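Side-chain contacts in nucleoporin NUP82 (PDB 3PBP), which serves as a structural component of the nuclear pore complex and, through its N-terminal region, interacts with the nucleoporin NUP116: residues P424-I429 with S435-M440; R24-S29 with T33-I38. The protein carries 1 engineered substitution. All coordinates share one frame; numbering follows the deposited sequence.

Contact 1: P424-I429 with S435-M440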
ATOM      1  N   PRO A 424      -0.844  -9.431 -21.851  1.00 91.82           N
ATOM      2  CA  PRO A 424      -0.379 -10.797 -21.625  1.00 89.00           C
ATOM      3  C   PRO A 424       0.086 -11.138 -20.215  1.00 86.05           C
ATOM      4  O   PRO A 424       0.254 -10.273 -19.346  1.00 85.60           O
ATOM      5  CB  PRO A 424       0.729 -10.953 -22.666  1.00 89.28           C
ATOM      6  CG  PRO A 424       1.331  -9.601 -22.685  1.00 90.75           C
ATOM      7  CD  PRO A 424       0.119  -8.686 -22.685  1.00 91.53           C
ATOM      8  N   ASN A 425       0.275 -12.434 -20.022  1.00 82.36           N
ATOM      9  CA  ASN A 425       0.721 -13.016 -18.778  1.00 78.98           C
ATOM     10  C   ASN A 425       2.209 -13.293 -19.035  1.00 76.23           C
ATOM     11  O   ASN A 425       2.558 -13.941 -20.021  1.00 75.87           O
ATOM     12  CB  ASN A 425      -0.080 -14.308 -18.561  1.00 80.16           C
ATOM     13  CG  ASN A 425      -0.133 -14.738 -17.120  1.00 81.87           C
ATOM     14  OD1 ASN A 425       0.768 -15.413 -16.628  1.00 84.64           O
ATOM     15  ND2 ASN A 425      -1.196 -14.348 -16.428  1.00 83.26           N
ATOM     16  N   LEU A 426       3.090 -12.777 -18.185  1.00 72.98           N
ATOM     17  CA  LEU A 426       4.523 -13.001 -18.370  1.00 69.49           C
ATOM     18  C   LEU A 426       5.092 -14.067 -17.447  1.00 67.78           C
ATOM     19  O   LEU A 426       4.529 -14.365 -16.399  1.00 67.99           O
ATOM     20  CB  LEU A 426       5.307 -11.710 -18.150  1.00 68.91           C
ATOM     21  CG  LEU A 426       5.385 -10.713 -19.293  1.00 68.48           C
ATOM     22  CD1 LEU A 426       3.989 -10.355 -19.761  1.00 68.39           C
ATOM     23  CD2 LEU A 426       6.135  -9.484 -18.815  1.00 67.22           C
ATOM     24  N   ALA A 427       6.227 -14.627 -17.844  1.00 65.86           N
ATOM     25  CA  ALA A 427       6.900 -15.639 -17.054  1.00 63.89           C
ATOM     26  C   ALA A 427       8.330 -15.839 -17.546  1.00 63.51           C
ATOM     27  O   ALA A 427       8.587 -15.908 -18.739  1.00 61.89           O
ATOM     28  CB  ALA A 427       6.129 -16.943 -17.125  1.00 62.76           C
ATOM     29  N   TYR A 428       9.259 -15.916 -16.605  1.00 64.94           N
ATOM     30  CA  TYR A 428      10.670 -16.130 -16.912  1.00 66.49           C
ATOM     31  C   TYR A 428      10.928 -17.633 -16.939  1.00 67.38           C
ATOM     32  O   TYR A 428      10.607 -18.340 -15.990  1.00 67.44           O
ATOM     33  CB  TYR A 428      11.539 -15.467 -15.839  1.00 66.24           C
ATOM     34  CG  TYR A 428      12.998 -15.869 -15.836  1.00 67.62           C
ATOM     35  CD1 TYR A 428      13.945 -15.171 -16.586  1.00 69.06           C
ATOM     36  CD2 TYR A 428      13.438 -16.916 -15.035  1.00 67.49           C
ATOM     37  CE1 TYR A 428      15.303 -15.507 -16.526  1.00 70.19           C
ATOM     38  CE2 TYR A 428      14.778 -17.263 -14.969  1.00 68.72           C
ATOM     39  CZ  TYR A 428      15.712 -16.559 -15.710  1.00 70.38           C
ATOM     40  OH  TYR A 428      17.046 -16.913 -15.616  1.00 70.81           O
ATOM     41  N   ILE A 429      11.498 -18.124 -18.031  1.00 68.52           N
ATOM     42  CA  ILE A 429      11.788 -19.542 -18.152  1.00 70.44           C
ATOM     43  C   ILE A 429      13.249 -19.779 -18.511  1.00 73.93           C
ATOM     44  O   ILE A 429      13.721 -19.345 -19.560  1.00 73.78           O
ATOM     45  CB  ILE A 429      10.905 -20.191 -19.213  1.00 68.72           C
ATOM     46  CG1 ILE A 429       9.446 -20.071 -18.792  1.00 68.21           C
ATOM     47  CG2 ILE A 429      11.298 -21.644 -19.403  1.00 66.59           C
ATOM     48  CD1 ILE A 429       8.476 -20.542 -19.837  1.00 68.82           C
ATOM     49  N   SER A 435      17.838 -17.939 -20.763  1.00 95.48           N
ATOM     50  CA  SER A 435      16.683 -17.365 -20.101  1.00 93.11           C
ATOM     51  C   SER A 435      15.737 -16.821 -21.174  1.00 91.06           C
ATOM     52  O   SER A 435      16.170 -16.248 -22.172  1.00 90.64           O
ATOM     53  CB  SER A 435      17.121 -16.267 -19.120  1.00 92.88           C
ATOM     54  OG  SER A 435      18.161 -15.468 -19.650  1.00 94.13           O
ATOM     55  N   ASN A 436      14.444 -17.029 -20.973  1.00 88.83           N
ATOM     56  CA  ASN A 436      13.449 -16.575 -21.928  1.00 86.29           C
ATOM     57  C   ASN A 436      12.259 -15.931 -21.239  1.00 84.28           C
ATOM     58  O   ASN A 436      12.121 -15.999 -20.020  1.00 83.63           O
ATOM     59  CB  ASN A 436      12.970 -17.759 -22.760  1.00 87.39           C
ATOM     60  CG  ASN A 436      14.106 -18.467 -23.456  1.00 88.70           C
ATOM     61  OD1 ASN A 436      14.737 -17.913 -24.354  1.00 88.75           O
ATOM     62  ND2 ASN A 436      14.385 -19.699 -23.037  1.00 89.96           N
ATOM     63  N   LEU A 437      11.406 -15.301 -22.038  1.00 81.97           N
ATOM     64  CA  LEU A 437      10.211 -14.652 -21.534  1.00 80.24           C
ATOM     65  C   LEU A 437       9.023 -15.258 -22.251  1.00 80.33           C
ATOM     66  O   LEU A 437       8.942 -15.209 -23.469  1.00 80.83           O
ATOM     67  CB  LEU A 437      10.260 -13.155 -21.810  1.00 77.82           C
ATOM     68  CG  LEU A 437       8.998 -12.366 -21.471  1.00 77.23           C
ATOM     69  CD1 LEU A 437       8.714 -12.430 -19.973  1.00 77.39           C
ATOM     70  CD2 LEU A 437       9.189 -10.932 -21.916  1.00 76.31           C
ATOM     71  N   ALA A 438       8.108 -15.848 -21.500  1.00 80.99           N
ATOM     72  CA  ALA A 438       6.934 -16.442 -22.107  1.00 82.10           C
ATOM     73  C   ALA A 438       5.811 -15.428 -22.058  1.00 83.73           C
ATOM     74  O   ALA A 438       5.473 -14.924 -20.996  1.00 84.55           O
ATOM     75  CB  ALA A 438       6.537 -17.704 -21.360  1.00 81.40           C
ATOM     76  N   LEU A 439       5.250 -15.107 -23.217  1.00 86.77           N
ATOM     77  CA  LEU A 439       4.145 -14.161 -23.296  1.00 89.33           C
ATOM     78  C   LEU A 439       2.896 -14.961 -23.590  1.00 91.41           C
ATOM     79  O   LEU A 439       2.753 -15.540 -24.660  1.00 91.82           O
ATOM     80  CB  LEU A 439       4.386 -13.142 -24.409  1.00 89.79           C
ATOM     81  CG  LEU A 439       5.588 -12.226 -24.181  1.00 91.17           C
ATOM     82  CD1 LEU A 439       5.737 -11.262 -25.349  1.00 91.60           C
ATOM     83  CD2 LEU A 439       5.398 -11.462 -22.874  1.00 91.43           C
HETATM   84  N   MSE A 440       1.997 -15.001 -22.622  1.00 94.38           N
HETATM   85  CA  MSE A 440       0.762 -15.748 -22.767  1.00 98.66           C
HETATM   86  C   MSE A 440      -0.427 -14.826 -22.964  1.00 98.76           C
HETATM   87  O   MSE A 440      -0.514 -13.771 -22.343  1.00 98.81           O
HETATM   88  CB  MSE A 440       0.525 -16.589 -21.515  1.00104.32           C
HETATM   89  CG  MSE A 440      -0.791 -17.370 -21.491  1.00111.23           C
HETATM   90 SE   MSE A 440      -0.708 -19.036 -22.481  1.00121.29          SE
HETATM   91  CE  MSE A 440       0.939 -19.728 -21.686  1.00118.40           C
TER
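Asn425 and Met440 (a selenomethionine) are joined by two backbone bonds. Asn425 N donates to Met440 O at 2.8 Å. Met440 N returns the bond to Asn425 O at 2.9 Å. Ile429 and Asn436 are also bonded in both directions but less regularly: Ile429 N reaches Asn436 O at 3.0 Å, while Asn436 N gives to Ile429 O along a bent N-H...O path (139°). Between these pairs, Ala438 N donates to Ala427 O at 2.8 Å with an almost straight N-H (175°), whereas the return bond from Ala427 N is weak.

Polar groups facing outward find partners on the neighbouring strands. Leu437 and Leu439 bond through their backbones to Gln448 and Thr446 of strand 445-449, and the Ser435 backbone bonds to Ile450, whose O also takes a weak bond from Ser435 OG. Tyr428 O accepts from Ser28 OG. Asn425 suits this edge because its side-chain carbonyl oxygen, OD1, can accept the Ile26 N-H, which points out of the strand 24-29 hairpin.

The apolar residues pack by face. Leu426 lies beside Leu439, both pointing the same way; Leu426 CD1 lies 3.6 Å from Leu439 CD2, and Leu426 CG lies 3.8 Å from Leu437 CD1. Leu437 carries its CG opposite the backbone N (chi1 174°), which brings the branch back toward Leu426. On the other face, small Ala438 offers its CB to Ile429 CD1 at 3.8 Å.

Two adjacent antiparallel strands joined by a tight connection make this a beta hairpin, continued by strand 445-449 into an antiparallel sheet, as in a beta-propeller blade.

Contact 2: R24-S29 with T33-I38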
ATOM      1  N   ARG A  24      -6.314 -18.298 -19.806  1.00 76.34           N
ATOM      2  CA  ARG A  24      -5.026 -19.012 -19.742  1.00 74.51           C
ATOM      3  C   ARG A  24      -3.942 -18.271 -18.962  1.00 73.18           C
ATOM      4  O   ARG A  24      -3.683 -17.087 -19.194  1.00 73.97           O
ATOM      5  CB  ARG A  24      -4.480 -19.277 -21.147  1.00 75.06           C
ATOM      6  CG  ARG A  24      -5.316 -20.202 -22.003  1.00 76.98           C
ATOM      7  CD  ARG A  24      -4.851 -20.110 -23.435  1.00 77.58           C
ATOM      8  NE  ARG A  24      -4.104 -21.285 -23.852  1.00 79.64           N
ATOM      9  CZ  ARG A  24      -3.225 -21.286 -24.849  1.00 81.24           C
ATOM     10  NH1 ARG A  24      -2.979 -20.164 -25.527  1.00 80.94           N
ATOM     11  NH2 ARG A  24      -2.600 -22.411 -25.178  1.00 81.15           N
ATOM     12  N   TYR A  25      -3.283 -18.977 -18.053  1.00 70.32           N
ATOM     13  CA  TYR A  25      -2.225 -18.362 -17.269  1.00 66.11           C
ATOM     14  C   TYR A  25      -0.986 -19.225 -17.260  1.00 63.08           C
ATOM     15  O   TYR A  25      -1.048 -20.422 -17.503  1.00 62.20           O
ATOM     16  CB  TYR A  25      -2.684 -18.130 -15.838  1.00 66.39           C
ATOM     17  CG  TYR A  25      -4.007 -17.410 -15.742  1.00 68.30           C
ATOM     18  CD1 TYR A  25      -5.215 -18.101 -15.895  1.00 68.18           C
ATOM     19  CD2 TYR A  25      -4.059 -16.037 -15.484  1.00 68.40           C
ATOM     20  CE1 TYR A  25      -6.444 -17.445 -15.786  1.00 67.25           C
ATOM     21  CE2 TYR A  25      -5.282 -15.371 -15.373  1.00 68.05           C
ATOM     22  CZ  TYR A  25      -6.472 -16.083 -15.525  1.00 67.93           C
ATOM     23  OH  TYR A  25      -7.688 -15.432 -15.419  1.00 67.99           O
ATOM     24  N   ILE A  26       0.144 -18.601 -16.977  1.00 60.78           N
ATOM     25  CA  ILE A  26       1.406 -19.313 -16.923  1.00 58.77           C
ATOM     26  C   ILE A  26       2.292 -18.647 -15.873  1.00 57.73           C
ATOM     27  O   ILE A  26       2.335 -17.421 -15.771  1.00 58.70           O
ATOM     28  CB  ILE A  26       2.103 -19.298 -18.303  1.00 58.05           C
ATOM     29  CG1 ILE A  26       3.399 -20.105 -18.235  1.00 55.40           C
ATOM     30  CG2 ILE A  26       2.353 -17.849 -18.749  1.00 57.23           C
ATOM     31  CD1 ILE A  26       4.131 -20.169 -19.546  1.00 56.87           C
ATOM     32  N   PHE A  27       2.974 -19.459 -15.075  1.00 55.49           N
ATOM     33  CA  PHE A  27       3.863 -18.953 -14.025  1.00 52.66           C
ATOM     34  C   PHE A  27       5.090 -19.848 -13.994  1.00 52.22           C
ATOM     35  O   PHE A  27       5.051 -20.992 -14.473  1.00 52.65           O
ATOM     36  CB  PHE A  27       3.187 -19.037 -12.661  1.00 51.53           C
ATOM     37  CG  PHE A  27       1.800 -18.491 -12.641  1.00 52.84           C
ATOM     38  CD1 PHE A  27       1.580 -17.110 -12.530  1.00 51.08           C
ATOM     39  CD2 PHE A  27       0.701 -19.354 -12.750  1.00 51.58           C
ATOM     40  CE1 PHE A  27       0.285 -16.594 -12.526  1.00 51.32           C
ATOM     41  CE2 PHE A  27      -0.601 -18.849 -12.747  1.00 52.06           C
ATOM     42  CZ  PHE A  27      -0.811 -17.460 -12.634  1.00 51.50           C
ATOM     43  N   SER A  28       6.182 -19.332 -13.445  1.00 50.71           N
ATOM     44  CA  SER A  28       7.397 -20.115 -13.336  1.00 50.14           C
ATOM     45  C   SER A  28       7.835 -19.995 -11.897  1.00 50.11           C
ATOM     46  O   SER A  28       7.308 -19.185 -11.148  1.00 48.28           O
ATOM     47  CB  SER A  28       8.487 -19.627 -14.291  1.00 49.05           C
ATOM     48  OG  SER A  28       8.927 -18.336 -13.942  1.00 52.19           O
ATOM     49  N   SER A  29       8.806 -20.809 -11.516  1.00 52.55           N
ATOM     50  CA  SER A  29       9.275 -20.852 -10.140  1.00 52.18           C
ATOM     51  C   SER A  29      10.727 -21.333 -10.119  1.00 52.06           C
ATOM     52  O   SER A  29      11.216 -21.891 -11.109  1.00 52.98           O
ATOM     53  CB  SER A  29       8.400 -21.852  -9.376  1.00 51.78           C
ATOM     54  OG  SER A  29       8.103 -21.380  -8.088  1.00 55.07           O
ATOM     55  N   THR A  33      12.770 -22.582 -13.533  1.00 52.01           N
ATOM     56  CA  THR A  33      12.969 -24.012 -13.617  1.00 50.24           C
ATOM     57  C   THR A  33      11.667 -24.807 -13.585  1.00 49.33           C
ATOM     58  O   THR A  33      11.574 -25.844 -14.213  1.00 49.61           O
ATOM     59  CB  THR A  33      13.959 -24.440 -12.482  1.00 51.41           C
ATOM     60  OG1 THR A  33      15.045 -25.171 -13.056  1.00 53.73           O
ATOM     61  CG2 THR A  33      13.279 -25.274 -11.389  1.00 51.59           C
ATOM     62  N   ARG A  34      10.654 -24.322 -12.874  1.00 49.41           N
ATOM     63  CA  ARG A  34       9.372 -25.039 -12.795  1.00 50.03           C
ATOM     64  C   ARG A  34       8.290 -24.217 -13.475  1.00 50.81           C
ATOM     65  O   ARG A  34       8.184 -23.022 -13.230  1.00 52.77           O
ATOM     66  CB  ARG A  34       8.921 -25.244 -11.348  1.00 49.74           C
ATOM     67  CG  ARG A  34       9.922 -25.830 -10.372  1.00 47.94           C
ATOM     68  CD  ARG A  34       9.575 -25.256  -9.015  1.00 50.13           C
ATOM     69  NE  ARG A  34       9.080 -26.232  -8.056  1.00 48.52           N
ATOM     70  CZ  ARG A  34       8.366 -25.908  -6.983  1.00 48.21           C
ATOM     71  NH1 ARG A  34       8.049 -24.644  -6.748  1.00 45.45           N
ATOM     72  NH2 ARG A  34       8.007 -26.845  -6.120  1.00 49.78           N
ATOM     73  N   ILE A  35       7.464 -24.862 -14.291  1.00 50.83           N
ATOM     74  CA  ILE A  35       6.394 -24.176 -15.010  1.00 50.03           C
ATOM     75  C   ILE A  35       4.998 -24.594 -14.551  1.00 49.95           C
ATOM     76  O   ILE A  35       4.749 -25.780 -14.334  1.00 50.17           O
ATOM     77  CB  ILE A  35       6.497 -24.462 -16.524  1.00 48.40           C
ATOM     78  CG1 ILE A  35       7.803 -23.890 -17.069  1.00 48.37           C
ATOM     79  CG2 ILE A  35       5.299 -23.868 -17.259  1.00 48.34           C
ATOM     80  CD1 ILE A  35       8.107 -24.370 -18.470  1.00 48.25           C
ATOM     81  N   VAL A  36       4.108 -23.617 -14.392  1.00 48.93           N
ATOM     82  CA  VAL A  36       2.720 -23.888 -14.028  1.00 50.99           C
ATOM     83  C   VAL A  36       1.882 -23.281 -15.149  1.00 52.32           C
ATOM     84  O   VAL A  36       2.082 -22.127 -15.537  1.00 51.66           O
ATOM     85  CB  VAL A  36       2.307 -23.271 -12.653  1.00 50.52           C
ATOM     86  CG1 VAL A  36       0.822 -23.515 -12.383  1.00 47.77           C
ATOM     87  CG2 VAL A  36       3.097 -23.922 -11.537  1.00 52.09           C
ATOM     88  N   PHE A  37       0.940 -24.067 -15.653  1.00 54.79           N
ATOM     89  CA  PHE A  37       0.098 -23.668 -16.774  1.00 58.08           C
ATOM     90  C   PHE A  37      -1.372 -23.934 -16.479  1.00 58.63           C
ATOM     91  O   PHE A  37      -1.744 -25.068 -16.188  1.00 59.57           O
ATOM     92  CB  PHE A  37       0.550 -24.481 -17.991  1.00 60.16           C
ATOM     93  CG  PHE A  37      -0.090 -24.077 -19.283  1.00 64.33           C
ATOM     94  CD1 PHE A  37       0.211 -22.859 -19.879  1.00 65.66           C
ATOM     95  CD2 PHE A  37      -0.951 -24.946 -19.943  1.00 65.68           C
ATOM     96  CE1 PHE A  37      -0.334 -22.520 -21.116  1.00 65.95           C
ATOM     97  CE2 PHE A  37      -1.496 -24.614 -21.175  1.00 66.45           C
ATOM     98  CZ  PHE A  37      -1.185 -23.397 -21.762  1.00 66.30           C
ATOM     99  N   ILE A  38      -2.206 -22.900 -16.538  1.00 59.99           N
ATOM    100  CA  ILE A  38      -3.642 -23.071 -16.280  1.00 61.77           C
ATOM    101  C   ILE A  38      -4.463 -22.925 -17.567  1.00 64.41           C
ATOM    102  O   ILE A  38      -4.317 -21.950 -18.314  1.00 64.65           O
ATOM    103  CB  ILE A  38      -4.171 -22.066 -15.233  1.00 59.89           C
ATOM    104  CG1 ILE A  38      -3.471 -22.300 -13.898  1.00 59.80           C
ATOM    105  CG2 ILE A  38      -5.674 -22.241 -15.060  1.00 58.78           C
ATOM    106  CD1 ILE A  38      -4.026 -21.473 -12.783  1.00 60.13           C
TER
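Arg24-Ser29 and Thr33-Ile38 pair as a beta hairpin, two neighbouring strands of an antiparallel propeller blade. Backbone hydrogen bonds hold Tyr25 to Ile38 and Phe27 to Val36 in both directions; Val36 N meets Phe27 O at 2.8 Å.

Apolar contacts occur on both faces. The Phe27 ring crosses Val36, CD2 to CG1 4.2 Å, and receives Ile38 CD1 at its edge, while Tyr25 takes Ile38 CB at the edge of its ring. On the other face, Phe37 has its CG trans to the backbone N (chi1 -173°), which carries the ring toward the partner strand; Ile26 CB lies at its edge, 4.3 Å from CD1. A leucine in place of Phe37 would probably lose the flat rim that Ile26 and Arg24 lean on, opening a gap beside both.

Charged groups frame the ends. Arg24 NH2 approaches the Phe37 ring edge at CZ (3.8 Å), the two planes 79° apart, while Arg24 NE bonds to Gln39. Long Arg34 lays CD against Ser29 CB, and its flat guanidinium makes a cation-pi interaction with Trp95; Ser29 OG is bonded to Ser76 O. At the turn, Ser29 O accepts two N-H groups, from Arg34 N at 3.1 Å and Thr33 N at 3.0 Å.

In the fold
From the N terminus, contact 2 comes first: strand 24-29 turns back through four residues into strand 34-39, closing a short local loop. The chain then runs through the blades and the helices of the domain before contact 1 closes an even tighter hairpin near the C terminus, between strands 425-431 and 434-440. The two are in series, neither nesting nor crossing. Yet their centres lie about 9 Å apart, because the first and last hairpins pack against each other, with Met440 packed on Phe37 and Ile26. Hairpins from near both ends of the chain thus pack together, consistent with ring closure in a beta-propeller.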